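Local coordinates for protein OLD nuclease (Thermus scotoductus, PDB 6P74) that degrades linear and supercoiled double-stranded DNA from 5' to 3' with divalent metal ions, and carries a DNA-stimulated ATPase in the same homodimeric enzyme, at residues A[12-17]-A[66-71]; A[92-97]-A[101-106]; A[407-412]-A[431-436]. All coordinates share one frame; numbering follows the deposited sequence.

Contact 1. Residues A[12-17]-A[66-71]; sequences CLEDID and TTRAIE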
# COMPACT_ATOMS: atom_id res chain seq x y z
N CYS A 12 9.00 -9.08 -2.25
CA CYS A 12 10.22 -9.27 -3.04
C CYS A 12 11.36 -9.88 -2.24
O CYS A 12 12.39 -10.21 -2.84
CB CYS A 12 10.66 -7.94 -3.66
SG CYS A 12 10.94 -6.57 -2.51
N LEU A 13 11.21 -10.08 -0.92
CA LEU A 13 12.30 -10.53 -0.06
C LEU A 13 12.25 -12.05 0.04
O LEU A 13 11.58 -12.62 0.91
CB LEU A 13 12.22 -9.88 1.32
CG LEU A 13 12.17 -8.35 1.36
CD1 LEU A 13 12.11 -7.84 2.79
CD2 LEU A 13 13.36 -7.77 0.62
N GLU A 14 12.98 -12.73 -0.85
CA GLU A 14 12.99 -14.19 -0.82
C GLU A 14 13.67 -14.70 0.43
O GLU A 14 13.13 -15.56 1.14
CB GLU A 14 13.66 -14.74 -2.07
CG GLU A 14 13.89 -16.24 -2.01
CD GLU A 14 14.03 -16.87 -3.39
OE1 GLU A 14 13.44 -17.95 -3.59
OE2 GLU A 14 14.71 -16.29 -4.26
N ASP A 15 14.86 -14.17 0.74
CA ASP A 15 15.61 -14.60 1.91
C ASP A 15 16.53 -13.40 2.15
O ASP A 15 17.16 -12.91 1.21
CB ASP A 15 16.25 -15.97 1.67
CG ASP A 15 16.97 -16.51 2.90
OD1 ASP A 15 17.30 -15.72 3.80
OD2 ASP A 15 17.20 -17.74 2.97
N ILE A 16 16.61 -12.94 3.40
CA ILE A 16 17.47 -11.82 3.75
C ILE A 16 17.69 -11.92 5.25
O ILE A 16 16.83 -12.40 6.00
CB ILE A 16 17.04 -10.38 3.39
CG1 ILE A 16 15.67 -10.10 4.00
CG2 ILE A 16 17.03 -10.20 1.88
CD1 ILE A 16 15.44 -8.65 4.35
N ASP A 17 18.83 -11.40 5.68
CA ASP A 17 19.23 -11.45 7.08
C ASP A 17 20.14 -10.25 7.34
O ASP A 17 21.26 -10.21 6.82
CB ASP A 17 19.94 -12.78 7.35
CG ASP A 17 20.34 -12.95 8.80
OD1 ASP A 17 20.15 -12.00 9.61
OD2 ASP A 17 20.85 -14.05 9.11
N THR A 66 2.18 -18.78 -2.25
CA THR A 66 1.38 -19.33 -1.15
C THR A 66 1.66 -20.81 -0.88
O THR A 66 1.19 -21.33 0.13
CB THR A 66 -0.15 -19.14 -1.32
OG1 THR A 66 -0.70 -20.12 -2.22
CG2 THR A 66 -0.48 -17.73 -1.79
N THR A 67 2.39 -21.52 -1.74
CA THR A 67 2.97 -22.79 -1.33
C THR A 67 4.23 -22.59 -0.52
O THR A 67 4.80 -23.58 -0.04
CB THR A 67 3.30 -23.66 -2.54
OG1 THR A 67 2.10 -23.95 -3.27
CG2 THR A 67 3.98 -24.95 -2.10
N ARG A 68 4.68 -21.35 -0.37
CA ARG A 68 5.80 -21.00 0.49
C ARG A 68 5.28 -20.25 1.71
O ARG A 68 4.27 -19.54 1.64
CB ARG A 68 6.80 -20.12 -0.26
CG ARG A 68 7.37 -20.75 -1.50
CD ARG A 68 8.28 -19.77 -2.16
NE ARG A 68 8.95 -20.34 -3.32
CZ ARG A 68 9.91 -19.71 -3.99
NH1 ARG A 68 10.30 -18.51 -3.58
NH2 ARG A 68 10.48 -20.29 -5.04
N ALA A 69 5.99 -20.39 2.81
CA ALA A 69 5.59 -19.75 4.05
C ALA A 69 6.33 -18.43 4.20
O ALA A 69 7.56 -18.38 4.10
CB ALA A 69 5.88 -20.65 5.25
N ILE A 70 5.57 -17.36 4.44
CA ILE A 70 6.16 -16.10 4.86
C ILE A 70 6.70 -16.25 6.28
O ILE A 70 6.02 -16.77 7.17
CB ILE A 70 5.13 -14.97 4.77
CG1 ILE A 70 4.75 -14.74 3.30
CG2 ILE A 70 5.66 -13.71 5.43
CD1 ILE A 70 3.49 -13.89 3.10
N GLU A 71 7.93 -15.77 6.51
CA GLU A 71 8.59 -15.85 7.81
C GLU A 71 9.32 -14.54 8.09
O GLU A 71 10.25 -14.20 7.36
CB GLU A 71 9.58 -17.01 7.85
CG GLU A 71 9.16 -18.23 8.59
CD GLU A 71 10.32 -19.21 8.74
OE1 GLU A 71 10.45 -20.12 7.90
OE2 GLU A 71 11.11 -19.03 9.68

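Contact 2. Residues A[92-97]-A[101-106]; sequences LTCKGE and FHVDLE. With SO4 (sulfate ion), chain K.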
# COMPACT_ATOMS: atom_id res chain seq x y z
N LEU A 92 7.16 -14.32 13.05
CA LEU A 92 5.82 -14.22 12.49
C LEU A 92 5.78 -15.08 11.23
O LEU A 92 6.57 -14.88 10.31
CB LEU A 92 5.45 -12.77 12.17
CG LEU A 92 4.04 -12.53 11.60
CD1 LEU A 92 2.99 -12.94 12.59
CD2 LEU A 92 3.85 -11.07 11.20
N THR A 93 4.87 -16.05 11.22
CA THR A 93 4.73 -16.95 10.08
C THR A 93 3.34 -16.79 9.50
O THR A 93 2.36 -16.65 10.24
CB THR A 93 4.96 -18.42 10.48
OG1 THR A 93 6.22 -18.56 11.15
CG2 THR A 93 4.96 -19.30 9.25
N CYS A 94 3.25 -16.79 8.17
CA CYS A 94 1.96 -16.86 7.49
C CYS A 94 2.07 -17.90 6.39
O CYS A 94 2.82 -17.71 5.42
CB CYS A 94 1.56 -15.50 6.92
SG CYS A 94 -0.03 -15.55 6.06
N LYS A 95 1.32 -18.99 6.53
CA LYS A 95 1.38 -20.10 5.59
C LYS A 95 -0.01 -20.71 5.48
O LYS A 95 -0.99 -20.18 6.02
CB LYS A 95 2.41 -21.14 6.03
CG LYS A 95 2.07 -21.81 7.35
CD LYS A 95 3.20 -22.71 7.82
CE LYS A 95 2.99 -23.12 9.26
NZ LYS A 95 4.06 -24.03 9.74
N GLY A 96 -0.09 -21.83 4.80
CA GLY A 96 -1.34 -22.54 4.71
C GLY A 96 -1.29 -23.53 3.58
O GLY A 96 -0.42 -23.45 2.70
N GLU A 97 -2.19 -24.51 3.61
CA GLU A 97 -2.47 -25.29 2.43
C GLU A 97 -3.86 -24.80 2.08
O GLU A 97 -4.69 -24.58 2.97
CB GLU A 97 -2.48 -26.79 2.69
CG GLU A 97 -1.14 -27.32 3.15
CD GLU A 97 -1.14 -28.82 3.28
OE1 GLU A 97 -2.17 -29.46 2.94
OE2 GLU A 97 -0.10 -29.37 3.71
N PHE A 101 -5.30 -20.26 5.36
CA PHE A 101 -4.03 -19.74 5.83
C PHE A 101 -4.18 -19.28 7.28
O PHE A 101 -5.29 -19.10 7.78
CB PHE A 101 -3.57 -18.58 4.94
CG PHE A 101 -3.49 -18.94 3.48
CD1 PHE A 101 -4.64 -19.07 2.72
CD2 PHE A 101 -2.26 -19.17 2.87
CE1 PHE A 101 -4.57 -19.41 1.38
CE2 PHE A 101 -2.19 -19.51 1.53
CZ PHE A 101 -3.35 -19.63 0.79
N HIS A 102 -3.05 -19.11 7.94
CA HIS A 102 -3.04 -18.73 9.35
C HIS A 102 -1.68 -18.13 9.65
O HIS A 102 -0.71 -18.36 8.93
CB HIS A 102 -3.32 -19.92 10.27
CG HIS A 102 -2.34 -21.04 10.12
ND1 HIS A 102 -2.49 -22.04 9.18
CD2 HIS A 102 -1.18 -21.30 10.77
CE1 HIS A 102 -1.47 -22.88 9.27
NE2 HIS A 102 -0.66 -22.45 10.23
N VAL A 103 -1.61 -17.37 10.73
CA VAL A 103 -0.36 -16.76 11.12
C VAL A 103 -0.09 -17.10 12.58
O VAL A 103 -1.02 -17.20 13.38
CB VAL A 103 -0.37 -15.23 10.89
CG1 VAL A 103 -1.06 -14.90 9.57
CG2 VAL A 103 -1.02 -14.51 12.03
N ASP A 104 1.18 -17.32 12.89
CA ASP A 104 1.64 -17.55 14.25
C ASP A 104 2.67 -16.48 14.60
O ASP A 104 3.48 -16.08 13.76
CB ASP A 104 2.26 -18.94 14.40
CG ASP A 104 1.38 -20.04 13.84
OD1 ASP A 104 0.23 -20.19 14.32
OD2 ASP A 104 1.83 -20.75 12.91
N LEU A 105 2.62 -16.00 15.84
CA LEU A 105 3.63 -15.11 16.39
C LEU A 105 4.36 -15.90 17.46
O LEU A 105 3.82 -16.11 18.55
CB LEU A 105 3.00 -13.84 16.94
CG LEU A 105 3.96 -12.74 17.41
CD1 LEU A 105 4.88 -12.29 16.29
CD2 LEU A 105 3.19 -11.57 18.01
N GLU A 106 5.56 -16.35 17.17
CA GLU A 106 6.10 -17.22 18.19
C GLU A 106 7.25 -16.55 18.93
O GLU A 106 8.08 -15.86 18.31
CB GLU A 106 6.62 -18.54 17.61
CG GLU A 106 5.62 -19.32 16.81
CD GLU A 106 6.30 -20.44 16.04
OE1 GLU A 106 6.20 -21.61 16.49
OE2 GLU A 106 6.95 -20.14 15.01
S SO4 K . -1.43 -14.94 16.78
O1 SO4 K . -0.21 -15.69 16.48
O2 SO4 K . -1.26 -14.14 17.98
O3 SO4 K . -1.76 -14.05 15.66
O4 SO4 K . -2.52 -15.89 16.98

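Contact 3. Residues A[407-412]-A[431-436]; sequences GGKAGI and DEDVWP. With SM (samarium (III) ion), chain O.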
# COMPACT_ATOMS: atom_id res chain seq x y z
N GLY A 407 39.33 13.42 -0.99
CA GLY A 407 40.13 14.11 0.00
C GLY A 407 41.51 13.55 0.22
O GLY A 407 42.03 13.60 1.35
N GLY A 408 42.13 12.99 -0.82
CA GLY A 408 43.51 12.51 -0.74
C GLY A 408 43.54 11.00 -0.64
O GLY A 408 42.50 10.32 -0.64
N LYS A 409 44.75 10.45 -0.54
CA LYS A 409 44.89 9.00 -0.69
C LYS A 409 44.26 8.25 0.48
O LYS A 409 43.51 7.29 0.27
CB LYS A 409 46.36 8.63 -0.88
CG LYS A 409 46.89 9.16 -2.26
CD LYS A 409 48.35 8.80 -2.51
CE LYS A 409 48.80 9.29 -3.90
NZ LYS A 409 50.26 9.05 -4.11
N ALA A 410 44.52 8.70 1.72
CA ALA A 410 43.86 8.10 2.88
C ALA A 410 42.34 8.16 2.74
O ALA A 410 41.64 7.25 3.18
CB ALA A 410 44.33 8.77 4.18
N GLY A 411 41.83 9.22 2.12
CA GLY A 411 40.40 9.31 1.87
C GLY A 411 39.92 8.28 0.87
O GLY A 411 38.80 7.77 0.97
N ILE A 412 40.76 7.98 -0.14
CA ILE A 412 40.42 6.95 -1.12
C ILE A 412 40.32 5.58 -0.45
O ILE A 412 39.36 4.84 -0.65
CB ILE A 412 41.43 6.94 -2.28
CG1 ILE A 412 41.26 8.18 -3.15
CG2 ILE A 412 41.19 5.73 -3.17
CD1 ILE A 412 42.30 8.30 -4.23
N ASP A 431 47.49 9.97 -8.35
CA ASP A 431 48.86 10.25 -8.75
C ASP A 431 49.84 9.35 -8.03
O ASP A 431 49.60 8.92 -6.90
CB ASP A 431 49.22 11.72 -8.48
CG ASP A 431 48.51 12.71 -9.42
OD1 ASP A 431 47.98 12.24 -10.45
OD2 ASP A 431 48.44 13.93 -9.14
N GLU A 432 50.98 9.08 -8.68
CA GLU A 432 52.04 8.36 -7.99
C GLU A 432 52.71 9.24 -6.94
O GLU A 432 52.88 8.82 -5.79
CB GLU A 432 53.06 7.86 -9.01
CG GLU A 432 54.18 6.98 -8.42
CD GLU A 432 55.33 6.81 -9.43
OE1 GLU A 432 55.31 7.53 -10.45
OE2 GLU A 432 56.26 6.00 -9.21
N ASP A 433 53.11 10.46 -7.32
CA ASP A 433 53.71 11.42 -6.39
C ASP A 433 55.05 10.96 -5.84
O ASP A 433 55.38 11.21 -4.69
CB ASP A 433 52.76 11.75 -5.24
CG ASP A 433 51.67 12.69 -5.68
OD1 ASP A 433 51.95 13.52 -6.57
OD2 ASP A 433 50.55 12.63 -5.14
N VAL A 434 55.84 10.32 -6.70
CA VAL A 434 57.21 9.93 -6.41
C VAL A 434 58.09 10.68 -7.39
O VAL A 434 57.79 10.74 -8.58
CB VAL A 434 57.38 8.41 -6.55
CG1 VAL A 434 58.87 7.98 -6.51
CG2 VAL A 434 56.48 7.71 -5.52
N TRP A 435 59.16 11.28 -6.88
CA TRP A 435 59.94 12.19 -7.70
C TRP A 435 61.42 11.85 -7.59
O TRP A 435 61.88 11.46 -6.51
CB TRP A 435 59.70 13.64 -7.24
CG TRP A 435 58.25 13.98 -7.29
CD1 TRP A 435 57.35 13.93 -6.24
CD2 TRP A 435 57.51 14.37 -8.44
NE1 TRP A 435 56.10 14.27 -6.69
CE2 TRP A 435 56.17 14.55 -8.04
CE3 TRP A 435 57.85 14.58 -9.78
CZ2 TRP A 435 55.17 14.95 -8.93
CZ3 TRP A 435 56.87 14.97 -10.66
CH2 TRP A 435 55.54 15.15 -10.23
N PRO A 436 62.19 11.96 -8.67
CA PRO A 436 63.63 11.71 -8.56
C PRO A 436 64.29 12.71 -7.62
O PRO A 436 63.89 13.88 -7.54
CB PRO A 436 64.13 11.86 -10.00
CG PRO A 436 63.12 12.73 -10.65
CD PRO A 436 61.82 12.30 -10.06
SM SM O . 47.97 15.77 -7.75
O HOH W 1 50.53 15.50 -7.41

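Contact 1. Residues A[12-17]-A[66-71]
Glu14 and Arg68 meet through a single pair of atoms: OE1 of Glu14 lies 3.2 Å from NH1 of Arg68. The pair is a salt bridge, and the hydrogen bond within it is weak, because the N-H bends to 129° at the hydrogen. Carboxylate and guanidinium planes are only 19° apart, yet the groups do not dock side by side with two bonds: NH2 of Arg68 stays 4.0 Å from OE1 of Glu14. The backbones are well separated, with 10.0 Å between CA of Glu14 and CA of Arg68, so long side chains are needed to span the gap. Glu14 does so with CG anti to its backbone N (chi1 171°), and Arg68 runs out extended from CG to NE. Both belong to the N-terminal part of the ATPase domain, where strands 13-19 and 70-76 each pair antiparallel with strand 2-10 in one curled sheet; the bridge links the corner at Glu14 and Asp15 to the loop leading into strand 70-76. The other oxygen of Glu14, OE2, forms a salt bridge with Arg333, so the carboxylate is shared between two arginines. Close to Glu14 along the chain, Leu13 and Ile16 pack on Ile37 of helix 34-45, apolar residues suited to their buried places, while Arg68 rests against Ile62 and Asn9.

Contact 2. Residues A[92-97]-A[101-106]
Lys95 and His102 meet on one face of an antiparallel beta hairpin formed by strands 85-97 and 100-109, within the N-terminal part of the ATPase domain. The lysine chain, extended beyond CG, crosses the imidazole obliquely, and CE of Lys95 comes 3.8 Å from NE2 of His102. Both residues place CG between the backbone N and the carbonyl carbon (chi1 64° in Lys95, 59° in His102), which brings the two side chains together over their shared hydrogen-bonded pair. OD2 of Asp104 lies at the edge of the imidazole, in its plane. NZ of Lys95 is 5.1 Å from OD2 of Asp104, too far for a salt bridge, so any attraction is probably weak and long-range. Long polar chains suit this exposed end of the face; farther along it, Glu106 turns its carboxylate to Arg91 in a salt bridge.

The face bearing Leu92, Cys94, Val103 and Leu105 is apolar. SG of Cys94, anti to its backbone N, packs 3.7 Å from CG1 of Val103, and CB of Leu92 is 4.2 Å from CD1 of Leu105. Both leucines continue onto Val44 of helix 34-45, a buried setting that calls for branched aliphatic chains. Gly96, beside Phe101, has backbone angles that suit glycine, the residue without a CB. Two hydrogen-bonded pairs, Thr93 with Asp104 and Lys95 with His102, hold the strands in register; N of Thr93 reaches O of Asp104 at 2.9 Å, in the carbonyl plane. On its other edge strand 101-106 gives a backbone amide to a sulfate, probably from the crystallisation liquor and also held by Trp49: N of Leu105 is 2.9 Å from O1 of the ion.

Contact 3. Residues A[407-412]-A[431-436]
Lys409 reaches from the first turn of helix 409-422 to the loop beginning at Asp431, and its ammonium makes the tight part of the contact. NZ of Lys409 donates to O of Asp431 at 2.9 Å, with the nitrogen 32° out of the carbonyl plane. An extended chain beyond CG carries the charge across, a span suited to lysine, and Glu456 and Asn460 of helix 443-467 give this buried ammonium further partners. Its approach to Asp433 is looser: NZ of Lys409 and OD2 of Asp433 form a long salt bridge, at 3.7 Å. The carboxylate of Asp431 leads away to the samarium ion, with OD2 of Asp431 bound to the metal at 2.4 Å, Glu480 being the second protein ligand, and OD1 held by N of Leu479. A samarium-bound water lies 2.6 Å from OD1 of Asp433 and hydrogen-bonds to it; the divalent-metal role inferred for both aspartates is consistent with this. The loop then runs out to exposed Trp435. In the Toprim domain this places the metal site at the C-terminal end of parallel strand 426-431, between strands 372-376 and 472-475, with helices 409-422 and 443-467 joined by the lysine.

Contacts 1 and 2 lie in one sheet of the ATPase domain, in which strands 70-76 and 85-97 are neighbours, and their centres are about 12 Å apart. They touch directly: N of Ile70 probably hydrogen-bonds O of Cys94 at 2.9 Å, and CB of Thr66 packs 3.5 Å from CE2 of Phe101. Contact 1 is the nearer to the inferred ATP site, the side chain of Glu14 being about 11 Å from Gly33, whereas contact 2 lies away from the annotated sites. Contact 3 stands apart in the Toprim nuclease domain and holds the metal: its centre is about 47 Å from that of contact 1 and about 57 Å from that of contact 2.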